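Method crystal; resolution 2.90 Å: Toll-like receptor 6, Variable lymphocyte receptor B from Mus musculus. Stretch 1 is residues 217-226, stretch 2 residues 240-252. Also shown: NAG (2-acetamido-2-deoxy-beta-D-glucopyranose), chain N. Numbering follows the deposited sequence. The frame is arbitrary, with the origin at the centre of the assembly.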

# COMPACT_ATOMS: atom_id res chain seq x y z
N VAL B 217 17.61 -34.96 27.19
CA VAL B 217 18.38 -33.83 27.66
C VAL B 217 17.97 -33.56 29.10
O VAL B 217 16.80 -33.74 29.44
CB VAL B 217 18.13 -32.57 26.82
CG1 VAL B 217 18.84 -31.37 27.44
CG2 VAL B 217 18.60 -32.78 25.40
N ASN B 218 18.91 -33.14 29.93
CA ASN B 218 18.59 -32.72 31.28
C ASN B 218 18.38 -31.21 31.34
O ASN B 218 17.25 -30.72 31.43
CB ASN B 218 19.71 -33.11 32.25
CG ASN B 218 20.71 -34.06 31.64
OD1 ASN B 218 20.95 -35.16 32.16
ND2 ASN B 218 21.31 -33.65 30.52
N ALA B 219 19.48 -30.48 31.28
CA ALA B 219 19.43 -29.03 31.38
C ALA B 219 19.55 -28.41 29.99
O ALA B 219 20.57 -28.58 29.32
CB ALA B 219 20.53 -28.52 32.29
N LEU B 220 18.52 -27.68 29.57
CA LEU B 220 18.47 -27.10 28.23
C LEU B 220 17.82 -25.73 28.25
O LEU B 220 16.75 -25.56 28.82
CB LEU B 220 17.72 -28.02 27.28
CG LEU B 220 17.96 -27.69 25.81
CD1 LEU B 220 19.45 -27.59 25.56
CD2 LEU B 220 17.31 -28.71 24.92
N GLY B 221 18.46 -24.74 27.63
CA GLY B 221 17.92 -23.40 27.65
C GLY B 221 17.16 -23.12 26.37
O GLY B 221 16.12 -22.46 26.37
N HIS B 222 17.68 -23.65 25.27
CA HIS B 222 17.15 -23.35 23.96
C HIS B 222 17.35 -24.57 23.08
O HIS B 222 18.48 -25.02 22.86
CB HIS B 222 17.87 -22.13 23.38
CG HIS B 222 17.25 -21.58 22.14
ND1 HIS B 222 15.89 -21.44 21.98
CD2 HIS B 222 17.81 -21.09 21.01
CE1 HIS B 222 15.63 -20.92 20.80
NE2 HIS B 222 16.78 -20.70 20.19
N LEU B 223 16.24 -25.12 22.61
CA LEU B 223 16.30 -26.18 21.62
C LEU B 223 16.09 -25.51 20.29
O LEU B 223 15.26 -24.61 20.18
CB LEU B 223 15.18 -27.19 21.85
CG LEU B 223 15.07 -28.20 20.72
CD1 LEU B 223 16.28 -29.13 20.73
CD2 LEU B 223 13.79 -28.97 20.88
N GLN B 224 16.82 -25.93 19.28
CA GLN B 224 16.63 -25.34 17.96
C GLN B 224 16.77 -26.33 16.82
O GLN B 224 17.82 -26.97 16.66
CB GLN B 224 17.57 -24.18 17.77
CG GLN B 224 17.12 -23.27 16.69
CD GLN B 224 18.24 -22.46 16.14
OE1 GLN B 224 19.16 -22.10 16.89
NE2 GLN B 224 18.21 -22.19 14.83
N LEU B 225 15.71 -26.45 16.02
CA LEU B 225 15.67 -27.42 14.93
C LEU B 225 15.60 -26.70 13.60
O LEU B 225 14.85 -25.74 13.46
CB LEU B 225 14.45 -28.34 15.03
CG LEU B 225 13.86 -28.86 16.34
CD1 LEU B 225 12.94 -30.02 16.02
CD2 LEU B 225 14.92 -29.29 17.32
N SER B 226 16.35 -27.21 12.62
CA SER B 226 16.41 -26.61 11.29
C SER B 226 16.18 -27.63 10.18
O SER B 226 16.69 -28.75 10.24
CB SER B 226 17.76 -25.92 11.10
OG SER B 226 17.96 -24.92 12.08
N THR B 240 6.85 -36.80 18.37
CA THR B 240 7.49 -37.81 19.20
C THR B 240 8.96 -37.49 19.47
O THR B 240 9.44 -37.60 20.61
CB THR B 240 7.46 -39.17 18.52
OG1 THR B 240 6.10 -39.59 18.31
CG2 THR B 240 8.18 -40.17 19.36
N PHE B 241 9.67 -37.12 18.41
CA PHE B 241 11.08 -36.81 18.52
C PHE B 241 11.28 -35.63 19.47
O PHE B 241 12.28 -35.57 20.19
CB PHE B 241 11.67 -36.52 17.14
CG PHE B 241 13.05 -35.92 17.18
CD1 PHE B 241 14.18 -36.73 17.17
CD2 PHE B 241 13.23 -34.54 17.24
CE1 PHE B 241 15.45 -36.18 17.20
CE2 PHE B 241 14.50 -33.99 17.28
CZ PHE B 241 15.61 -34.80 17.26
N LEU B 242 10.33 -34.71 19.46
CA LEU B 242 10.42 -33.49 20.26
C LEU B 242 10.04 -33.79 21.70
O LEU B 242 10.55 -33.16 22.63
CB LEU B 242 9.46 -32.42 19.73
CG LEU B 242 9.82 -31.53 18.55
CD1 LEU B 242 8.59 -30.78 18.07
CD2 LEU B 242 10.88 -30.56 18.94
N SER B 243 9.13 -34.74 21.86
CA SER B 243 8.56 -35.06 23.16
C SER B 243 9.60 -35.17 24.27
O SER B 243 9.37 -34.68 25.37
CB SER B 243 7.73 -36.34 23.09
OG SER B 243 7.46 -36.81 24.40
N GLU B 244 10.73 -35.80 23.99
CA GLU B 244 11.73 -36.06 25.02
C GLU B 244 12.79 -34.95 25.19
O GLU B 244 13.39 -34.82 26.26
CB GLU B 244 12.38 -37.42 24.80
CG GLU B 244 12.95 -38.05 26.06
CD GLU B 244 11.89 -38.29 27.13
OE1 GLU B 244 10.75 -38.68 26.77
OE2 GLU B 244 12.20 -38.08 28.32
N LEU B 245 13.03 -34.16 24.15
CA LEU B 245 13.91 -33.01 24.28
C LEU B 245 13.16 -31.91 25.02
O LEU B 245 13.74 -30.96 25.53
CB LEU B 245 14.37 -32.51 22.91
CG LEU B 245 15.20 -33.48 22.07
CD1 LEU B 245 15.20 -33.09 20.61
CD2 LEU B 245 16.62 -33.56 22.58
N THR B 246 11.85 -32.07 25.08
CA THR B 246 10.96 -31.04 25.58
C THR B 246 10.39 -31.29 26.98
O THR B 246 9.90 -30.37 27.63
CB THR B 246 9.80 -30.86 24.62
OG1 THR B 246 10.16 -29.88 23.64
CG2 THR B 246 8.56 -30.42 25.36
N ARG B 247 10.45 -32.54 27.43
CA ARG B 247 10.06 -32.85 28.81
C ARG B 247 10.85 -31.89 29.69
O ARG B 247 12.03 -31.62 29.44
CB ARG B 247 10.33 -34.32 29.16
CG ARG B 247 9.24 -35.28 28.65
CD ARG B 247 9.45 -36.72 29.10
NE ARG B 247 9.61 -36.82 30.55
CZ ARG B 247 9.84 -37.95 31.21
NH1 ARG B 247 9.94 -39.10 30.55
NH2 ARG B 247 9.97 -37.93 32.53
N GLY B 248 10.19 -31.36 30.71
CA GLY B 248 10.74 -30.21 31.39
C GLY B 248 11.27 -30.33 32.81
O GLY B 248 10.53 -30.61 33.76
N PRO B 249 12.59 -30.15 32.95
CA PRO B 249 12.96 -29.45 34.18
C PRO B 249 12.30 -28.07 34.12
O PRO B 249 11.07 -27.97 34.03
CB PRO B 249 14.48 -29.33 34.05
CG PRO B 249 14.88 -30.56 33.31
CD PRO B 249 13.74 -30.83 32.33
N THR B 250 13.10 -27.01 34.15
CA THR B 250 12.54 -25.67 34.15
C THR B 250 12.00 -25.28 32.77
O THR B 250 11.48 -26.13 32.05
CB THR B 250 13.57 -24.63 34.66
OG1 THR B 250 14.66 -24.54 33.73
CG2 THR B 250 14.10 -25.04 36.04
N LEU B 251 12.11 -24.00 32.42
CA LEU B 251 11.62 -23.50 31.14
C LEU B 251 12.72 -23.55 30.09
O LEU B 251 13.90 -23.62 30.42
CB LEU B 251 11.12 -22.06 31.26
CG LEU B 251 9.83 -21.82 32.05
CD1 LEU B 251 8.71 -22.67 31.48
CD2 LEU B 251 10.03 -22.11 33.55
N LEU B 252 12.31 -23.53 28.83
CA LEU B 252 13.26 -23.45 27.72
C LEU B 252 12.59 -22.78 26.54
O LEU B 252 11.37 -22.75 26.43
CB LEU B 252 13.78 -24.83 27.31
CG LEU B 252 12.96 -25.68 26.33
CD1 LEU B 252 13.85 -26.69 25.62
CD2 LEU B 252 11.80 -26.39 27.01
C1 NAG N . 23.65 -32.10 33.84
C2 NAG N . 23.95 -31.66 35.28
C3 NAG N . 24.51 -32.82 36.08
C4 NAG N . 23.51 -33.97 36.10
C5 NAG N . 23.04 -34.38 34.69
C6 NAG N . 21.77 -35.25 34.82
C7 NAG N . 25.07 -29.54 34.53
C8 NAG N . 24.09 -28.40 34.46
N2 NAG N . 24.82 -30.49 35.43
O3 NAG N . 24.79 -32.42 37.41
O4 NAG N . 24.09 -35.05 36.79
O5 NAG N . 22.80 -33.26 33.83
O6 NAG N . 21.39 -35.99 33.67
O7 NAG N . 26.07 -29.55 33.80

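What holds the strand and the helix together? No hydrogen bond or salt bridge crosses between the stretches; the contact is made by apolar side chains packing against one another, with 548 Å² buried in all. The strand and the helix run nearly antiparallel, at 160°, and their axes come no closer than 10.5 Å. That spacing leaves room for a layer of side chains between the two backbones, and leucines fill most of it.

How do the strand residues reach the helix? Alternation along the strand sends L223 and L225 toward it, while H222 points away. L223 is t at chi1 and p at chi2; its CD2 lies 3.8 Å from L242 CD2 and its CD1 4.1 Å from L245 CD1. L225 takes the other common leucine pairing, m then t, and its CD1 comes within 3.6 Å of L242 CD2. L225 CD1 also sits 4.4 Å from F241 CE2, at the edge of the ring and near its plane. Branched and flexible, leucine can fit its methyls into such gaps without leaving a polar group unsatisfied.

How does the helix answer? L242 and L245 leave the backbone sideways to the strand, and both are m, t rotamers. In L242 the end of the side chain comes nearer than its CA-to-CB direction suggests, so CD2 meets both L223 and L225. F241 also starts sideways, but with chi1 t the end of its side chain lies nearer the first stretch. L245, buried, also packs against the start of the first stretch: V217 points toward it, and with chi1 t its CG2 lies 3.5 Å from L245 CD2.

What closes the contact beyond the helix? L252, with 81 Å² covered, points toward the first stretch with chi1 p and chi2 t. L252 CD1 lies 4.0 Å from L223 CB and 4.1 Å from L220 CD2, joining the leucine cluster. The backbones also come close here, with G221 O 3.3 Å from L252 CA; G221 has no side chain, and the chain turns a corner at this residue. Farther out, P249, exposed, has its CA-to-CB bond toward the first stretch, its CG only 3.0 Å from N218 O. The CA-to-CB bond of N218 points away from the second stretch, and N218 OD1 is modelled 1.8 Å from NAG O6, which is not the usual ND2-to-C1 linkage.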